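Local coordinates for epidermin leader peptide processing serine protease EpiP (Staphylococcus aureus subsp. aureus, PDB 3QFH), which probably cleaves the leader peptide from the epidermin precursor, acting as a subtilisin-like serine endopeptidase, at residues A[35-39]-A[40-44]; A[186-189]-A[190-194]; A[304-307]-A[308-311]; A[346-350]-A[351-355]. All blocks are in the same frame, centred on the assembly; numbering follows the deposited sequence.

Contact 1: residues A[35-39]-A[40-44]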
loop_
_atom_site.group_PDB
_atom_site.type_symbol
_atom_site.label_atom_id
_atom_site.label_comp_id
_atom_site.label_asym_id
_atom_site.label_seq_id
_atom_site.Cartn_x
_atom_site.Cartn_y
_atom_site.Cartn_z
ATOM N N LYS A 35 2.848 -3.321 33.106
ATOM C CA LYS A 35 3.131 -3.038 34.500
ATOM C C LYS A 35 3.730 -1.642 34.644
ATOM O O LYS A 35 3.360 -0.901 35.538
ATOM C CB LYS A 35 4.076 -4.095 35.064
ATOM C CG LYS A 35 4.415 -3.907 36.510
ATOM C CD LYS A 35 5.307 -5.021 37.000
ATOM C CE LYS A 35 5.612 -4.871 38.468
ATOM N NZ LYS A 35 6.536 -5.939 38.920
ATOM N N LEU A 36 4.643 -1.282 33.749
ATOM C CA LEU A 36 5.275 0.034 33.784
ATOM C C LEU A 36 4.252 1.143 33.498
ATOM O O LEU A 36 4.291 2.219 34.122
ATOM C CB LEU A 36 6.423 0.106 32.775
ATOM C CG LEU A 36 7.281 1.362 32.801
ATOM C CD1 LEU A 36 7.968 1.541 34.170
ATOM C CD2 LEU A 36 8.329 1.340 31.671
ATOM N N VAL A 37 3.354 0.886 32.550
ATOM C CA VAL A 37 2.299 1.838 32.223
ATOM C C VAL A 37 1.455 2.173 33.466
ATOM O O VAL A 37 1.188 3.343 33.743
ATOM C CB VAL A 37 1.393 1.323 31.077
ATOM C CG1 VAL A 37 0.157 2.225 30.913
ATOM C CG2 VAL A 37 2.195 1.239 29.766
ATOM N N LYS A 38 1.040 1.152 34.212
ATOM C CA LYS A 38 0.265 1.375 35.433
ATOM C C LYS A 38 1.063 2.109 36.496
ATOM O O LYS A 38 0.533 2.981 37.172
ATOM C CB LYS A 38 -0.260 0.066 36.042
ATOM C CG LYS A 38 -1.660 -0.321 35.622
ATOM C CD LYS A 38 -2.231 -1.405 36.568
ATOM C CE LYS A 38 -3.767 -1.468 36.541
ATOM N NZ LYS A 38 -4.333 -1.748 35.197
ATOM N N LYS A 39 2.329 1.749 36.663
ATOM C CA LYS A 39 3.146 2.381 37.693
ATOM C C LYS A 39 3.320 3.880 37.451
ATOM O O LYS A 39 3.087 4.684 38.356
ATOM C CB LYS A 39 4.505 1.681 37.838
ATOM C CG LYS A 39 5.435 2.367 38.852
ATOM C CD LYS A 39 6.502 1.434 39.429
ATOM C CE LYS A 39 5.889 0.423 40.417
ATOM N NZ LYS A 39 6.918 -0.342 41.199
ATOM N N LYS A 40 3.708 4.267 36.239
ATOM C CA LYS A 40 3.924 5.684 35.952
ATOM C C LYS A 40 2.723 6.374 35.336
ATOM O O LYS A 40 2.818 7.520 34.910
ATOM C CB LYS A 40 5.179 5.867 35.098
ATOM C CG LYS A 40 6.407 5.431 35.869
ATOM C CD LYS A 40 7.659 6.184 35.487
ATOM C CE LYS A 40 8.605 6.206 36.675
ATOM N NZ LYS A 40 9.855 6.988 36.449
ATOM N N SER A 41 1.581 5.694 35.344
ATOM C CA SER A 41 0.352 6.213 34.745
ATOM C C SER A 41 0.629 6.824 33.373
ATOM O O SER A 41 0.330 7.990 33.127
ATOM C CB SER A 41 -0.328 7.210 35.675
ATOM O OG SER A 41 -0.836 6.543 36.816
ATOM N N LEU A 42 1.225 6.028 32.492
ATOM C CA LEU A 42 1.529 6.487 31.143
ATOM C C LEU A 42 0.250 6.567 30.305
ATOM O O LEU A 42 -0.607 5.684 30.370
ATOM C CB LEU A 42 2.523 5.551 30.460
ATOM C CG LEU A 42 3.897 5.376 31.103
ATOM C CD1 LEU A 42 4.700 4.337 30.324
ATOM C CD2 LEU A 42 4.640 6.717 31.187
ATOM N N ASN A 43 0.130 7.631 29.524
ATOM C CA ASN A 43 -1.031 7.825 28.672
ATOM C C ASN A 43 -0.775 7.211 27.275
ATOM O O ASN A 43 -0.363 7.902 26.344
ATOM C CB ASN A 43 -1.349 9.319 28.589
ATOM C CG ASN A 43 -2.568 9.622 27.741
ATOM O OD1 ASN A 43 -3.304 8.729 27.328
ATOM N ND2 ASN A 43 -2.781 10.898 27.473
ATOM N N VAL A 44 -1.016 5.907 27.161
ATOM C CA VAL A 44 -0.838 5.171 25.913
ATOM C C VAL A 44 -1.992 5.471 24.957
ATOM O O VAL A 44 -3.128 5.134 25.242
ATOM C CB VAL A 44 -0.782 3.657 26.176
ATOM C CG1 VAL A 44 -0.673 2.881 24.866
ATOM C CG2 VAL A 44 0.382 3.320 27.089
#
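The carbonyl of V37 receives the backbone N-H of L42 at 3.0 Å (L42 N to V37 O), as the chain leaves helix 30-40. Just before this, K40 N bonds to L36 O at 3.0 Å, nearly straight at 176°, the last ordinary i to i+4 helix bond of the segment. S41 N reaches K38 O more weakly, at 3.4 Å. S41 has a positive phi of 45°, which swings the chain out of the helix and lets L42 N turn back. The 6-to-1 bond of L42 to V37, with the weak 5-to-2 bond inside it, makes this a Schellman motif. In this propeptide-like part of the chain the motif joins helix 30-40 to strand 43-48, the outermost strand of its sheet. The apolar pair of such a motif is present: V37 CG2 touches L42 CD1 at 4.0 Å. V37 keeps CG1 anti to its N (chi1 170°), which leaves CG2 beside the N and in contact with both L42 and V44. V44 CG2 meets V37 CG2 at 3.8 Å, the two side chains crossing at about a right angle. L42 and V44 also rest on I56 of strand 53-59. K40 extends outward, where NZ forms a salt bridge with a bound sulfate and a weak hydrogen bond with Y69 OH.

Contact 2: residues A[186-189]-A[190-194]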
loop_
_atom_site.group_PDB
_atom_site.type_symbol
_atom_site.label_atom_id
_atom_site.label_comp_id
_atom_site.label_asym_id
_atom_site.label_seq_id
_atom_site.Cartn_x
_atom_site.Cartn_y
_atom_site.Cartn_z
ATOM N N SER A 186 -10.835 -4.993 -7.427
ATOM C CA SER A 186 -12.084 -5.716 -7.269
ATOM C C SER A 186 -13.367 -5.252 -7.977
ATOM O O SER A 186 -14.432 -5.829 -7.734
ATOM C CB SER A 186 -12.372 -5.715 -5.760
ATOM O OG SER A 186 -11.231 -6.130 -5.001
ATOM N N ALA A 187 -13.309 -4.216 -8.805
ATOM C CA ALA A 187 -14.525 -3.749 -9.475
ATOM C C ALA A 187 -15.117 -4.882 -10.303
ATOM O O ALA A 187 -14.401 -5.579 -11.009
ATOM C CB ALA A 187 -14.238 -2.535 -10.377
ATOM N N ASN A 188 -16.422 -5.080 -10.185
ATOM C CA ASN A 188 -17.108 -6.033 -11.016
ATOM C C ASN A 188 -18.524 -5.503 -11.307
ATOM O O ASN A 188 -19.474 -5.884 -10.663
ATOM C CB ASN A 188 -17.124 -7.416 -10.373
ATOM C CG ASN A 188 -17.642 -8.499 -11.328
ATOM O OD1 ASN A 188 -17.889 -8.241 -12.491
ATOM N ND2 ASN A 188 -17.799 -9.697 -10.826
ATOM N N GLY A 189 -18.609 -4.563 -12.239
ATOM C CA GLY A 189 -19.879 -3.939 -12.666
ATOM C C GLY A 189 -19.646 -3.288 -14.027
ATOM O O GLY A 189 -19.331 -3.987 -14.983
ATOM N N LYS A 190 -19.764 -1.956 -14.110
ATOM C CA LYS A 190 -19.496 -1.250 -15.359
ATOM C C LYS A 190 -17.993 -1.290 -15.574
ATOM O O LYS A 190 -17.527 -1.564 -16.675
ATOM C CB LYS A 190 -20.048 0.174 -15.324
ATOM C CG LYS A 190 -21.584 0.193 -15.204
ATOM C CD LYS A 190 -22.178 1.570 -14.922
ATOM C CE LYS A 190 -22.235 2.448 -16.159
ATOM N NZ LYS A 190 -20.905 2.858 -16.629
ATOM N N LEU A 191 -17.243 -1.053 -14.498
ATOM C CA LEU A 191 -15.795 -1.156 -14.512
ATOM C C LEU A 191 -15.401 -2.572 -14.012
ATOM O O LEU A 191 -16.090 -3.148 -13.155
ATOM C CB LEU A 191 -15.201 -0.131 -13.560
ATOM C CG LEU A 191 -13.746 0.213 -13.780
ATOM C CD1 LEU A 191 -13.706 1.286 -14.883
ATOM C CD2 LEU A 191 -13.090 0.744 -12.501
ATOM N N ILE A 192 -14.304 -3.118 -14.540
ATOM C CA ILE A 192 -13.805 -4.435 -14.112
ATOM C C ILE A 192 -12.373 -4.337 -13.551
ATOM O O ILE A 192 -11.494 -3.797 -14.192
ATOM C CB ILE A 192 -13.749 -5.434 -15.282
ATOM C CG1 ILE A 192 -15.063 -5.427 -16.084
ATOM C CG2 ILE A 192 -13.396 -6.808 -14.758
ATOM C CD1 ILE A 192 -16.257 -5.798 -15.305
ATOM N N GLY A 193 -12.160 -4.851 -12.350
ATOM C CA GLY A 193 -10.819 -4.883 -11.753
ATOM C C GLY A 193 -10.038 -6.105 -12.206
ATOM O O GLY A 193 -10.505 -6.885 -13.046
ATOM N N VAL A 194 -8.857 -6.298 -11.634
ATOM C CA VAL A 194 -8.009 -7.425 -12.026
ATOM C C VAL A 194 -8.575 -8.731 -11.519
ATOM O O VAL A 194 -8.528 -9.723 -12.220
ATOM C CB VAL A 194 -6.529 -7.236 -11.523
ATOM C CG1 VAL A 194 -5.652 -8.476 -11.851
ATOM C CG2 VAL A 194 -5.944 -5.987 -12.139
#
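I192 turns its CG1 beside its own N (chi1 -48°), and a second bend at chi2 (-61°) brings CD1 back over the turn to G189 O, 3.6 Å away. L191 does the reverse: CG lies opposite its N (chi1 -161°), and CD2 ends 4.1 Å from A187 CB. A187 CB also lies 3.4 Å from L191 O, across the reversal. N188 OD1 comes to 4.1 Å from I192 CD1, the two side chains slanting past each other. The backbones run nearly antiparallel and make a single beta bridge, N188 with I192. G193 N donates to A187 O at 2.7 Å, and G189 N donates to L191 O at 3.0 Å. A187 O also meets I192 CA in a C-H...O contact of 3.4 Å. This tight reversal lies between helix 177-186 and strand 200-204 of the subtilase fold. The helix starts with H177, which probably belongs to the Ser-His-Asp triad. Around the bend, the carboxylate of D139 takes N-H groups from both K190 and L191, while Q102 OE1 takes that of I192. L191 packs on L368, T370 and Y376, and K190 lies against L98 and Y376.

Contact 3: residues A[304-307]-A[308-311]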
loop_
_atom_site.group_PDB
_atom_site.type_symbol
_atom_site.label_atom_id
_atom_site.label_comp_id
_atom_site.label_asym_id
_atom_site.label_seq_id
_atom_site.Cartn_x
_atom_site.Cartn_y
_atom_site.Cartn_z
ATOM N N LYS A 304 14.830 7.009 3.665
ATOM C CA LYS A 304 14.396 5.840 2.892
ATOM C C LYS A 304 12.939 5.934 2.473
ATOM O O LYS A 304 12.110 6.490 3.195
ATOM C CB LYS A 304 14.597 4.550 3.682
ATOM C CG LYS A 304 16.046 4.211 3.980
ATOM C CD LYS A 304 16.227 2.731 4.314
ATOM C CE LYS A 304 16.004 1.843 3.081
ATOM N NZ LYS A 304 16.130 0.387 3.365
ATOM N N ASP A 305 12.640 5.393 1.295
ATOM C CA ASP A 305 11.284 5.350 0.772
ATOM C C ASP A 305 10.686 4.059 1.338
ATOM O O ASP A 305 11.117 2.982 0.961
ATOM C CB ASP A 305 11.335 5.336 -0.762
ATOM C CG ASP A 305 9.961 5.370 -1.416
ATOM O OD1 ASP A 305 8.955 5.580 -0.714
ATOM O OD2 ASP A 305 9.895 5.191 -2.658
ATOM N N VAL A 306 9.720 4.166 2.254
ATOM C CA VAL A 306 9.150 2.983 2.900
ATOM C C VAL A 306 7.620 2.918 2.788
ATOM O O VAL A 306 6.943 3.937 2.741
ATOM C CB VAL A 306 9.573 2.891 4.382
ATOM C CG1 VAL A 306 11.075 3.096 4.510
ATOM C CG2 VAL A 306 8.832 3.884 5.236
ATOM N N PRO A 307 7.062 1.704 2.750
ATOM C CA PRO A 307 7.736 0.416 2.825
ATOM C C PRO A 307 8.302 -0.116 1.497
ATOM O O PRO A 307 8.804 -1.237 1.468
ATOM C CB PRO A 307 6.622 -0.512 3.319
ATOM C CG PRO A 307 5.382 0.062 2.713
ATOM C CD PRO A 307 5.594 1.554 2.668
ATOM N N ALA A 308 8.263 0.681 0.434
ATOM C CA ALA A 308 8.715 0.212 -0.886
ATOM C C ALA A 308 10.132 -0.349 -0.915
ATOM O O ALA A 308 10.395 -1.282 -1.667
ATOM C CB ALA A 308 8.572 1.324 -1.947
ATOM N N SER A 309 11.040 0.222 -0.130
ATOM C CA SER A 309 12.435 -0.224 -0.134
ATOM C C SER A 309 12.741 -1.204 0.994
ATOM O O SER A 309 13.879 -1.552 1.196
ATOM C CB SER A 309 13.376 0.981 -0.000
ATOM O OG SER A 309 13.167 1.628 1.254
ATOM N N MET A 310 11.730 -1.643 1.728
ATOM C CA MET A 310 11.963 -2.552 2.853
ATOM C C MET A 310 12.081 -4.013 2.435
ATOM O O MET A 310 11.778 -4.376 1.315
ATOM C CB MET A 310 10.869 -2.390 3.905
ATOM C CG MET A 310 11.057 -1.166 4.821
ATOM S SD MET A 310 9.661 -1.016 5.959
ATOM C CE MET A 310 10.276 0.191 7.148
ATOM N N ASP A 311 12.533 -4.852 3.355
ATOM C CA ASP A 311 12.661 -6.267 3.065
ATOM C C ASP A 311 11.289 -6.928 3.025
ATOM O O ASP A 311 10.364 -6.527 3.752
ATOM C CB ASP A 311 13.516 -6.949 4.138
ATOM C CG ASP A 311 14.921 -6.363 4.229
ATOM O OD1 ASP A 311 15.465 -5.912 3.185
ATOM O OD2 ASP A 311 15.481 -6.364 5.346
#
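S309 points its hydroxyl back at the end of strand 302-306. Its OG stands between the backbone N and the carbonyl carbon (chi1 63°), which turns it to the carbonyl of D305. S309 OG lies 2.5 Å from D305 O, too short to be taken at face value. S309 N donates to the same oxygen at 3.0 Å, so the carbonyl is probably held by two groups of one residue. K304 points toward the turn, and its bend at chi3 carries K304 CE to 3.4 Å from S309 OG. CE makes the closest approach; NZ stays near S309 without a hydrogen bond to it. M310 takes the other main role. Its chain is extended beyond CG and reaches back past the proline. M310 SD sits 4.1 Å from P307 CB, and M310 CE goes on to V306 CB at 3.9 Å, where the methionine and the valine slant across each other.

The backbone between these side chains is a type I beta turn from P307 to M310. M310 N closes it on P307 O at 3.0 Å. The peptide bond before P307 is cis, which bends the chain sharply as it leaves the strand. Subtilisins have a cis proline at the corresponding place, just after a strand that borders the S1 pocket, and the same is probably true here. Strand 302-306 pairs antiparallel with strand 237-241. Helix 254-269 packs on the segment through L260 on V306 and I264 on P307. The carboxylate of D305 is taken up outside the turn, with OD2 hydrogen-bonded to Y335 OH and N330 ND2. A308 CB lies 4.1 Å from D305 OD2.

Contact 4: residues A[346-350]-A[351-355]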
loop_
_atom_site.group_PDB
_atom_site.type_symbol
_atom_site.label_atom_id
_atom_site.label_comp_id
_atom_site.label_asym_id
_atom_site.label_seq_id
_atom_site.Cartn_x
_atom_site.Cartn_y
_atom_site.Cartn_z
ATOM N N ALA A 346 2.240 13.185 -19.276
ATOM C CA ALA A 346 3.064 13.723 -20.374
ATOM C C ALA A 346 2.240 14.600 -21.308
ATOM O O ALA A 346 2.658 15.670 -21.681
ATOM C CB ALA A 346 3.735 12.602 -21.148
ATOM N N TYR A 347 1.055 14.135 -21.680
ATOM C CA TYR A 347 0.199 14.904 -22.555
ATOM C C TYR A 347 -0.230 16.225 -21.950
ATOM O O TYR A 347 -0.248 17.240 -22.638
ATOM C CB TYR A 347 -1.056 14.135 -22.919
ATOM C CG TYR A 347 -0.877 13.066 -23.943
ATOM C CD1 TYR A 347 -0.149 13.303 -25.128
ATOM C CD2 TYR A 347 -1.526 11.859 -23.804
ATOM C CE1 TYR A 347 -0.032 12.320 -26.093
ATOM C CE2 TYR A 347 -1.428 10.889 -24.756
ATOM C CZ TYR A 347 -0.689 11.111 -25.890
ATOM O OH TYR A 347 -0.619 10.111 -26.801
ATOM N N LEU A 348 -0.595 16.195 -20.676
ATOM C CA LEU A 348 -1.018 17.387 -19.952
ATOM C C LEU A 348 0.094 18.405 -19.956
ATOM O O LEU A 348 -0.122 19.576 -20.279
ATOM C CB LEU A 348 -1.422 17.036 -18.516
ATOM C CG LEU A 348 -1.722 18.203 -17.561
ATOM C CD1 LEU A 348 -2.842 19.054 -18.110
ATOM C CD2 LEU A 348 -2.062 17.672 -16.168
ATOM N N ASN A 349 1.297 17.949 -19.637
ATOM C CA ASN A 349 2.462 18.837 -19.638
ATOM C C ASN A 349 2.800 19.338 -21.045
ATOM O O ASN A 349 3.289 20.449 -21.197
ATOM C CB ASN A 349 3.671 18.134 -19.011
ATOM C CG ASN A 349 3.438 17.772 -17.531
ATOM O OD1 ASN A 349 2.908 18.572 -16.768
ATOM N ND2 ASN A 349 3.848 16.575 -17.136
ATOM N N GLN A 350 2.531 18.536 -22.074
ATOM C CA GLN A 350 2.840 18.945 -23.458
ATOM C C GLN A 350 1.786 19.872 -24.073
ATOM O O GLN A 350 2.127 20.800 -24.802
ATOM C CB GLN A 350 2.996 17.712 -24.369
ATOM C CG GLN A 350 3.161 18.061 -25.860
ATOM C CD GLN A 350 3.216 16.850 -26.790
ATOM O OE1 GLN A 350 2.969 15.704 -26.387
ATOM N NE2 GLN A 350 3.523 17.111 -28.056
ATOM N N PHE A 351 0.509 19.614 -23.792
ATOM C CA PHE A 351 -0.577 20.390 -24.404
ATOM C C PHE A 351 -1.384 21.331 -23.520
ATOM O O PHE A 351 -2.263 22.006 -24.032
ATOM C CB PHE A 351 -1.572 19.444 -25.079
ATOM C CG PHE A 351 -0.977 18.622 -26.171
ATOM C CD1 PHE A 351 -0.407 19.238 -27.277
ATOM C CD2 PHE A 351 -1.025 17.239 -26.122
ATOM C CE1 PHE A 351 0.132 18.496 -28.294
ATOM C CE2 PHE A 351 -0.488 16.493 -27.130
ATOM C CZ PHE A 351 0.098 17.122 -28.225
ATOM N N GLY A 352 -1.123 21.391 -22.222
ATOM C CA GLY A 352 -1.909 22.271 -21.356
ATOM C C GLY A 352 -3.285 21.702 -21.042
ATOM O O GLY A 352 -3.767 20.802 -21.723
ATOM N N VAL A 353 -3.922 22.264 -20.024
ATOM C CA VAL A 353 -5.201 21.776 -19.506
ATOM C C VAL A 353 -6.327 21.676 -20.540
ATOM O O VAL A 353 -6.954 20.636 -20.676
ATOM C CB VAL A 353 -5.675 22.671 -18.335
ATOM C CG1 VAL A 353 -7.064 22.263 -17.864
ATOM C CG2 VAL A 353 -4.679 22.609 -17.189
ATOM N N ASP A 354 -6.573 22.762 -21.251
ATOM C CA ASP A 354 -7.669 22.826 -22.227
ATOM C C ASP A 354 -7.631 21.657 -23.217
ATOM O O ASP A 354 -8.536 20.829 -23.251
ATOM C CB ASP A 354 -7.632 24.182 -22.963
ATOM C CG ASP A 354 -8.740 24.330 -24.005
ATOM O OD1 ASP A 354 -9.539 23.370 -24.195
ATOM O OD2 ASP A 354 -8.813 25.411 -24.640
ATOM N N LYS A 355 -6.560 21.582 -23.995
ATOM C CA LYS A 355 -6.414 20.534 -24.997
ATOM C C LYS A 355 -6.400 19.131 -24.381
ATOM O O LYS A 355 -6.946 18.186 -24.967
ATOM C CB LYS A 355 -5.159 20.814 -25.827
ATOM C CG LYS A 355 -4.864 19.803 -26.910
ATOM C CD LYS A 355 -3.835 20.341 -27.937
ATOM C CE LYS A 355 -3.566 19.290 -29.036
ATOM N NZ LYS A 355 -2.563 19.737 -30.027
#
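Stacking dominates the side chains of Q350 and F351. They lie alongside and point the same way. The Q350 amide rests over one face of the F351 ring, with planes 17° apart and Q350 CD 3.4 Å from F351 CZ. Below the amide, Q350 CG makes a CH-pi contact, 3.9 Å from the F351 ring centroid and only 8° off its normal. The Q350 chain is fully extended, with CG anti to its N, so methylene and amide lie along the ring one after the other. On the opposite face of F351, K355 CE sits towards the rim, so the ring is held from both sides.

Apolar contacts flank the stack. Y347 CD1 meets F351 CE2 at 3.8 Å; the two side chains lie alongside each other and point the same way. Both rings also touch that of Y361. On another side of the helix, L348 CD1 touches V353 CG2 at 4.1 Å.

The backbone bonds are two. F351 N donates to Y347 O at 2.7 Å, and G352 N to L348 O at 2.8 Å. G352 then takes a positive phi, V353 and D354 have no N-H bond to the turn before, and the helix kinks. The short axes on the two sides stand at 90° to each other. This is helix 346-358, a surface helix of the subtilase part that follows strand 338-341 and packs against helix 361-365.

The side chains of the two segments meet without a hydrogen bond or salt bridge between them. Their contact is therefore apolar and amide-ring packing, while the E365 carboxylate binds the N-H groups of Y347 and L348 at the helix start.

In the fold
Contacts 1 and 4 lie at the surface, on opposite sides of the chain's centre, about 57 Å apart between centres. Contacts 2 and 3 are buried. Contact 1 belongs to the propeptide-like range, and the other three to the subtilase range. No two contacts touch or share a helix or strand. Contacts 1 and 4 both involve helix termination or distortion at a residue of positive phi, but contact 1 packs branched aliphatic groups and contact 4 packs rings. Contacts 2 and 3 are turns whose polar groups are bonded to surrounding residues: D139 and Q102 serve contact 2, and Y335 and N330 serve contact 3.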